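Long-range contacts in periplasmic beta-glucosidase (PDB 6R5T), which probably hydrolyses terminal, non-reducing beta-D-glucosyl residues of glucosides, releasing beta-D-glucose, as a family 3 glycoside hydrolase of the periplasm: residues Val654-Gln660 / Lys715-Asp721; Arg674-Lys678 / Glu688-Arg692; Ser622-Leu626 / Leu637-Val641. The protein carries 1 engineered substitution. One frame throughout, in Å; residues are numbered along the deposited sequence.

Contact 1 of 3, residues Val654-Gln660 / Lys715-Asp721; sequences VVQLYLQ and KVFVGLD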
# COMPACT_ATOMS: atom_id res chain seq x y z
N VAL A 654 -25.21 12.86 12.99
CA VAL A 654 -24.33 13.80 12.26
C VAL A 654 -24.78 13.79 10.80
O VAL A 654 -24.66 12.72 10.12
CB VAL A 654 -22.86 13.41 12.37
CG1 VAL A 654 -21.99 14.45 11.65
CG2 VAL A 654 -22.44 13.22 13.84
N VAL A 655 -25.25 14.93 10.32
CA VAL A 655 -25.62 15.10 8.90
C VAL A 655 -24.37 15.47 8.14
O VAL A 655 -23.66 16.43 8.55
CB VAL A 655 -26.71 16.15 8.72
CG1 VAL A 655 -27.10 16.24 7.26
CG2 VAL A 655 -27.93 15.80 9.56
N GLN A 656 -24.04 14.69 7.13
CA GLN A 656 -22.77 14.84 6.39
C GLN A 656 -23.06 15.33 4.97
O GLN A 656 -23.98 14.81 4.35
CB GLN A 656 -22.05 13.49 6.36
CG GLN A 656 -21.76 13.01 7.77
CD GLN A 656 -21.72 11.51 7.91
OE1 GLN A 656 -21.11 10.81 7.08
NE2 GLN A 656 -22.29 11.00 9.00
N LEU A 657 -22.24 16.26 4.50
CA LEU A 657 -22.32 16.78 3.15
C LEU A 657 -21.05 16.38 2.41
O LEU A 657 -19.94 16.74 2.88
CB LEU A 657 -22.54 18.29 3.15
CG LEU A 657 -22.78 18.83 1.74
CD1 LEU A 657 -23.74 19.99 1.77
CD2 LEU A 657 -21.48 19.22 1.07
N TYR A 658 -21.22 15.79 1.25
CA TYR A 658 -20.09 15.39 0.39
C TYR A 658 -20.26 16.07 -0.96
O TYR A 658 -21.39 16.29 -1.42
CB TYR A 658 -20.02 13.86 0.20
CG TYR A 658 -19.90 13.12 1.51
CD1 TYR A 658 -21.01 12.75 2.24
CD2 TYR A 658 -18.65 12.77 2.01
CE1 TYR A 658 -20.89 12.06 3.44
CE2 TYR A 658 -18.52 12.10 3.21
CZ TYR A 658 -19.63 11.70 3.91
OH TYR A 658 -19.39 11.08 5.12
N LEU A 659 -19.13 16.32 -1.61
CA LEU A 659 -19.14 16.84 -2.99
C LEU A 659 -18.45 15.86 -3.92
O LEU A 659 -17.42 15.29 -3.53
CB LEU A 659 -18.39 18.17 -3.05
CG LEU A 659 -19.16 19.38 -2.54
CD1 LEU A 659 -18.38 20.65 -2.78
CD2 LEU A 659 -20.51 19.49 -3.22
N GLN A 660 -18.95 15.77 -5.14
CA GLN A 660 -18.21 15.11 -6.21
C GLN A 660 -18.06 16.10 -7.37
O GLN A 660 -19.05 16.81 -7.68
CB GLN A 660 -18.88 13.83 -6.71
CG GLN A 660 -18.07 13.11 -7.79
CD GLN A 660 -18.81 11.93 -8.37
OE1 GLN A 660 -20.00 11.75 -8.12
NE2 GLN A 660 -18.09 11.08 -9.12
N LYS A 715 -21.81 17.51 -7.86
CA LYS A 715 -22.88 16.73 -7.22
C LYS A 715 -22.71 16.93 -5.73
O LYS A 715 -21.57 16.82 -5.19
CB LYS A 715 -22.79 15.24 -7.56
CG LYS A 715 -22.95 14.92 -9.03
CD LYS A 715 -22.98 13.42 -9.30
CE LYS A 715 -23.82 13.16 -10.53
NZ LYS A 715 -23.82 11.73 -10.92
N VAL A 716 -23.80 17.24 -5.06
CA VAL A 716 -23.89 17.49 -3.61
C VAL A 716 -24.63 16.31 -3.02
O VAL A 716 -25.75 16.03 -3.44
CB VAL A 716 -24.62 18.81 -3.30
CG1 VAL A 716 -24.68 19.00 -1.81
CG2 VAL A 716 -23.94 19.99 -3.97
N PHE A 717 -23.99 15.59 -2.09
CA PHE A 717 -24.58 14.40 -1.43
C PHE A 717 -24.79 14.72 0.04
O PHE A 717 -23.93 15.36 0.66
CB PHE A 717 -23.67 13.19 -1.45
CG PHE A 717 -23.24 12.73 -2.80
CD1 PHE A 717 -22.22 13.38 -3.44
CD2 PHE A 717 -23.84 11.62 -3.37
CE1 PHE A 717 -21.80 12.90 -4.66
CE2 PHE A 717 -23.43 11.17 -4.62
CZ PHE A 717 -22.43 11.85 -5.27
N VAL A 718 -25.97 14.39 0.55
CA VAL A 718 -26.22 14.48 2.00
C VAL A 718 -26.72 13.16 2.52
O VAL A 718 -27.45 12.45 1.80
CB VAL A 718 -27.18 15.65 2.32
CG1 VAL A 718 -27.51 15.67 3.78
CG2 VAL A 718 -26.53 16.97 1.91
N GLY A 719 -26.28 12.81 3.71
CA GLY A 719 -26.80 11.62 4.40
C GLY A 719 -26.18 11.49 5.78
O GLY A 719 -25.41 12.36 6.22
N LEU A 720 -26.57 10.42 6.46
CA LEU A 720 -26.07 10.14 7.83
C LEU A 720 -24.87 9.20 7.85
O LEU A 720 -24.37 8.89 8.95
CB LEU A 720 -27.25 9.57 8.64
CG LEU A 720 -28.47 10.47 8.69
CD1 LEU A 720 -29.52 9.85 9.59
CD2 LEU A 720 -28.15 11.88 9.17
N ASP A 721 -24.36 8.81 6.68
CA ASP A 721 -23.02 8.22 6.54
C ASP A 721 -22.62 8.37 5.07
O ASP A 721 -23.43 8.76 4.23
CB ASP A 721 -22.90 6.80 7.12
CG ASP A 721 -23.74 5.76 6.46
OD1 ASP A 721 -23.67 5.68 5.24
OD2 ASP A 721 -24.45 5.04 7.17
O HOH W 1 -21.73 10.32 -9.16
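Two neighbouring strands of the fibronectin type III-like domain, 654-660 and 715-719, run antiparallel here, their short axes 4.6 Å apart at closest approach. Three hydrogen-bonded pairs, Gln656 with Gly719, Tyr658 with Phe717 and Gln660 with Lys715, each close a two-bond ring; in the middle one Tyr658 N to Phe717 O and Phe717 N to Tyr658 O both measure 2.8 Å. Between them lie the non-hydrogen-bonded pairs Leu657-Val718 and Leu659-Val716. Their face is a quilt of branched aliphatic knobs, suited to a sandwich interior: Leu657 CD1 lies 3.8 Å from Val716 CG1 and 4.1 Å from Val718 CG2, bridging the two valines, while Leu659 CD2 meets Val716 CG2 at 3.5 Å and Val655 CG1 meets Val718 CG1 at 3.6 Å. Phe691 and Leu693 of strand 686-694 pack onto this surface from the facing sheet. The other face carries the bulky planar groups. Phe717 offers its ring edge to the CB of Gln660, with CE1 3.7 Å away, and Lys671 makes a cation-pi contact with the same ring. Gly719 has no side chain, so the Gln656 side chain can bend over toward the turn that follows, its OE1 3.3 Å from Asp721 CA. Gln656 OE1 also accepts a 2.6 Å hydrogen bond from Tyr658 OH. At the far end, one water joins Gln660 OE1, at 2.5 Å, to Lys715 NZ, at 3.1 Å.

Contact 2 of 3, residues Arg674-Lys678 / Glu688-Arg692; sequences RGFRK and EIVFR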
# COMPACT_ATOMS: atom_id res chain seq x y z
N ARG A 674 -17.39 17.87 2.75
CA ARG A 674 -17.29 19.34 2.66
C ARG A 674 -18.18 20.01 3.70
O ARG A 674 -18.21 21.22 3.73
CB ARG A 674 -17.58 19.87 1.26
CG ARG A 674 -16.48 19.61 0.26
CD ARG A 674 -15.24 20.36 0.64
NE ARG A 674 -14.19 20.22 -0.34
CZ ARG A 674 -13.19 19.40 -0.27
NH1 ARG A 674 -13.11 18.52 0.72
NH2 ARG A 674 -12.23 19.49 -1.20
N GLY A 675 -18.84 19.28 4.59
CA GLY A 675 -19.52 19.92 5.70
C GLY A 675 -20.19 18.88 6.56
O GLY A 675 -20.34 17.73 6.12
N PHE A 676 -20.52 19.27 7.77
CA PHE A 676 -21.28 18.36 8.64
C PHE A 676 -21.96 19.17 9.74
O PHE A 676 -21.56 20.32 9.99
CB PHE A 676 -20.40 17.27 9.24
CG PHE A 676 -19.26 17.75 10.08
CD1 PHE A 676 -19.43 17.99 11.43
CD2 PHE A 676 -18.02 17.99 9.49
CE1 PHE A 676 -18.35 18.38 12.20
CE2 PHE A 676 -16.95 18.45 10.25
CZ PHE A 676 -17.14 18.64 11.60
N ARG A 677 -22.98 18.56 10.30
CA ARG A 677 -23.73 19.21 11.42
C ARG A 677 -24.09 18.10 12.38
O ARG A 677 -24.85 17.19 11.99
CB ARG A 677 -25.00 19.93 10.96
CG ARG A 677 -25.39 21.15 11.80
CD ARG A 677 -24.49 22.37 11.50
NE ARG A 677 -24.80 23.15 10.28
CZ ARG A 677 -23.96 23.42 9.28
NH1 ARG A 677 -22.71 22.97 9.25
NH2 ARG A 677 -24.41 24.16 8.28
N LYS A 678 -23.62 18.20 13.61
CA LYS A 678 -24.10 17.27 14.64
C LYS A 678 -25.30 17.93 15.30
O LYS A 678 -25.18 19.08 15.75
CB LYS A 678 -23.03 17.00 15.65
CG LYS A 678 -23.47 15.99 16.68
CD LYS A 678 -22.34 15.57 17.51
CE LYS A 678 -22.55 14.32 18.31
NZ LYS A 678 -21.52 14.44 19.38
N GLU A 688 -33.97 22.28 10.50
CA GLU A 688 -33.55 22.65 9.14
C GLU A 688 -32.04 22.87 9.21
O GLU A 688 -31.54 23.64 10.04
CB GLU A 688 -34.22 23.91 8.57
CG GLU A 688 -33.85 24.03 7.07
CD GLU A 688 -34.56 24.97 6.11
OE1 GLU A 688 -34.32 26.18 6.17
OE2 GLU A 688 -35.25 24.47 5.19
N ILE A 689 -31.32 22.14 8.38
CA ILE A 689 -29.86 22.26 8.29
C ILE A 689 -29.59 22.98 6.98
O ILE A 689 -30.18 22.60 5.92
CB ILE A 689 -29.22 20.88 8.39
CG1 ILE A 689 -29.58 20.27 9.74
CG2 ILE A 689 -27.73 20.97 8.20
CD1 ILE A 689 -29.43 18.82 9.81
N VAL A 690 -28.78 24.03 7.08
CA VAL A 690 -28.35 24.81 5.91
C VAL A 690 -26.84 24.71 5.81
O VAL A 690 -26.15 25.11 6.76
CB VAL A 690 -28.80 26.27 6.06
CG1 VAL A 690 -28.45 27.04 4.81
CG2 VAL A 690 -30.27 26.35 6.39
N PHE A 691 -26.35 24.07 4.77
CA PHE A 691 -24.93 24.06 4.45
C PHE A 691 -24.68 25.16 3.45
O PHE A 691 -25.43 25.27 2.48
CB PHE A 691 -24.54 22.70 3.86
CG PHE A 691 -24.68 21.56 4.82
CD1 PHE A 691 -23.73 21.38 5.81
CD2 PHE A 691 -25.69 20.64 4.72
CE1 PHE A 691 -23.81 20.31 6.68
CE2 PHE A 691 -25.76 19.56 5.58
CZ PHE A 691 -24.82 19.40 6.56
N ARG A 692 -23.55 25.82 3.61
CA ARG A 692 -23.04 26.80 2.64
C ARG A 692 -21.89 26.18 1.86
O ARG A 692 -21.03 25.49 2.47
CB ARG A 692 -22.58 28.06 3.37
CG ARG A 692 -23.71 28.92 3.88
CD ARG A 692 -23.24 30.25 4.47
NE ARG A 692 -22.11 30.83 3.74
CZ ARG A 692 -21.76 32.11 3.74
NH1 ARG A 692 -22.47 32.99 4.42
NH2 ARG A 692 -20.71 32.52 3.06
O HOH W 2 -20.76 22.83 3.82
O HOH W 3 -27.51 24.84 9.71
O HOH W 4 -22.33 25.53 6.36
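Strand 688-692 passes strand 674-678 at 157°, but the short axes come no nearer than 7.9 Å, so side chains and water rather than paired backbones fill the space between them. Glu688, first in line, lies out of reach of 674-678 and turns its carboxylate to a salt bridge with Arg640. Ile689 is the first to touch: its CB points toward the other strand, and CG2 rests 4.0 Å from Arg677 CB, an aliphatic surface meeting the apolar base of a long charged side chain. At Val690 the side chain points away and the backbone takes over. Arg677 NH2 donates a very short hydrogen bond, 2.5 Å, to Val690 O, and a water accepts from Val690 N at 3.0 Å and from Arg677 NE at 3.2 Å. This is one edge of a fibronectin type III-like beta sandwich, where Phe676 meets Trp98 and helix 146-161: strand 672-681 is outermost in one sheet, strand 686-694 in the other, and Arg677 spans the gap. Phe691 then reaches inward, with CE1 3.6 Å from Phe676 N and 3.9 Å from Gly675 C, and with CE1 over one face of the Arg677 guanidinium. The ring needs the room that Gly675 provides, since an ideal CB there would lie only 3.3 Å from Phe691 CD1. Gly675 and Arg674 both face Leu657 in a classic beta bulge. Arg692 ends the walk with two water bridges: one water donates to Arg692 O and Arg674 O, 3.0 Å from each, and another accepts from Arg692 N at 3.0 Å and from Arg677 NH2 at 3.1 Å.

Contact 3 of 3, residues Ser622-Leu626 / Leu637-Val641; sequences SPLRL and LEARV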
# COMPACT_ATOMS: atom_id res chain seq x y z
N SER A 622 -35.33 14.89 5.02
CA SER A 622 -36.19 15.33 3.91
C SER A 622 -35.33 15.37 2.66
O SER A 622 -34.10 15.25 2.72
CB SER A 622 -36.79 16.67 4.22
OG SER A 622 -35.82 17.71 4.20
N PRO A 623 -35.94 15.58 1.48
CA PRO A 623 -35.17 15.62 0.24
C PRO A 623 -34.19 16.78 0.27
O PRO A 623 -34.51 17.87 0.78
CB PRO A 623 -36.25 15.84 -0.83
CG PRO A 623 -37.50 15.33 -0.20
CD PRO A 623 -37.40 15.73 1.25
N LEU A 624 -33.02 16.56 -0.30
CA LEU A 624 -32.02 17.61 -0.41
C LEU A 624 -32.47 18.65 -1.44
O LEU A 624 -32.92 18.25 -2.52
CB LEU A 624 -30.71 16.97 -0.88
CG LEU A 624 -29.58 17.94 -1.18
CD1 LEU A 624 -29.16 18.75 0.02
CD2 LEU A 624 -28.41 17.19 -1.77
N ARG A 625 -32.36 19.91 -1.08
CA ARG A 625 -32.70 21.02 -1.99
C ARG A 625 -31.53 22.01 -2.05
O ARG A 625 -31.04 22.44 -1.00
CB ARG A 625 -34.02 21.64 -1.52
CG ARG A 625 -35.21 20.68 -1.60
CD ARG A 625 -35.65 20.35 -3.03
NE ARG A 625 -36.81 19.45 -3.19
CZ ARG A 625 -36.77 18.17 -3.61
NH1 ARG A 625 -35.61 17.58 -3.88
NH2 ARG A 625 -37.89 17.46 -3.73
N LEU A 626 -31.13 22.41 -3.26
CA LEU A 626 -30.10 23.44 -3.44
C LEU A 626 -30.79 24.78 -3.77
O LEU A 626 -31.84 24.75 -4.44
CB LEU A 626 -29.17 23.04 -4.59
CG LEU A 626 -28.52 21.68 -4.46
CD1 LEU A 626 -27.55 21.45 -5.63
CD2 LEU A 626 -27.79 21.56 -3.13
N LEU A 637 -23.64 29.03 -2.45
CA LEU A 637 -24.80 28.16 -2.66
C LEU A 637 -25.22 27.66 -1.28
O LEU A 637 -24.31 27.46 -0.41
CB LEU A 637 -24.29 27.01 -3.55
CG LEU A 637 -25.34 26.04 -4.05
CD1 LEU A 637 -25.61 26.28 -5.52
CD2 LEU A 637 -24.91 24.60 -3.83
N GLU A 638 -26.52 27.46 -1.08
CA GLU A 638 -27.04 26.74 0.12
C GLU A 638 -27.59 25.37 -0.30
O GLU A 638 -28.33 25.26 -1.28
CB GLU A 638 -28.08 27.58 0.84
CG GLU A 638 -27.52 28.86 1.44
CD GLU A 638 -28.57 29.73 2.10
OE1 GLU A 638 -29.78 29.47 1.89
OE2 GLU A 638 -28.17 30.65 2.85
N ALA A 639 -27.32 24.36 0.54
CA ALA A 639 -27.88 23.01 0.46
C ALA A 639 -28.70 22.83 1.73
O ALA A 639 -28.13 22.97 2.85
CB ALA A 639 -26.78 22.01 0.35
N ARG A 640 -30.00 22.61 1.56
CA ARG A 640 -30.90 22.50 2.71
C ARG A 640 -31.51 21.12 2.82
O ARG A 640 -31.97 20.53 1.82
CB ARG A 640 -32.03 23.53 2.63
CG ARG A 640 -31.55 24.95 2.86
CD ARG A 640 -32.72 25.93 2.91
NE ARG A 640 -32.16 27.28 2.95
CZ ARG A 640 -32.47 28.22 3.83
NH1 ARG A 640 -33.42 28.03 4.73
NH2 ARG A 640 -31.86 29.40 3.77
N VAL A 641 -31.57 20.66 4.06
CA VAL A 641 -32.26 19.40 4.38
C VAL A 641 -32.85 19.54 5.78
O VAL A 641 -32.24 20.24 6.61
CB VAL A 641 -31.27 18.24 4.24
CG1 VAL A 641 -30.21 18.25 5.35
CG2 VAL A 641 -31.97 16.94 4.11
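Between these two segments, backbone hydrogen bonds join one pair of residues. Arg625 and Arg640 form an antiparallel hydrogen-bonded pair, with Arg625 N 3.0 Å from Arg640 O and Arg640 N 2.8 Å from Arg625 O. Next to it Leu626 and Ala639 form a non-hydrogen-bonded pair whose CA atoms are 4.5 Å apart, and weaker CA-H...O contacts, such as Leu626 CA to Glu638 O at 3.3 Å, fill in between the amide bonds. Apolar contacts make up one face. Ala639, small enough to lie between two leucines, presents CB at 4.0 Å to Leu624 CD1 and at 3.7 Å to Leu626 CD2, and Leu626 CD2 goes on to Leu637 CD2 at 4.2 Å. Near the start of 622-626, Val641 CG2 sits 3.1 Å from Ser622 O, while Ser622 OG bonds to the backbone of Thr642. Charge belongs to the opposite face, where long flexible side chains can reach solvent. Arg640 NH2 makes a salt bridge with Glu638 OE1 at 2.8 Å, two residues away on the same strand, and its NH1 pairs with Glu688 on the next strand. Arg625 folds back on its own segment, NH1 donating to Leu624 O at 3.1 Å. Such alternation is characteristic of an edge strand (619-626) pairing with the middle strand (636-645) of a sheet in a beta sandwich, one face toward the interior and the other toward solvent, here in the fibronectin type III-like module.

How the contacts relate
All three contacts belong to one beta sandwich. Contact 1 is the buried one, a regular strand pair inside one sheet; contact 3 pairs strands in the facing sheet and is more exposed, its outer face charged. Contact 2 joins the two sheets, taking strand 672-681 from the sheet of contact 1 and strand 686-694 from that of contact 3, so arginine and water replace a backbone ladder. Backbone bonds tie the neighbours together: Val655 O with Arg677 N, and Ile689 N with Val641 O, each 2.8 Å. The aliphatic faces of contacts 1 and 3 meet in the interior, where Leu657 CD1 lies 3.9 Å from Ala639 CB.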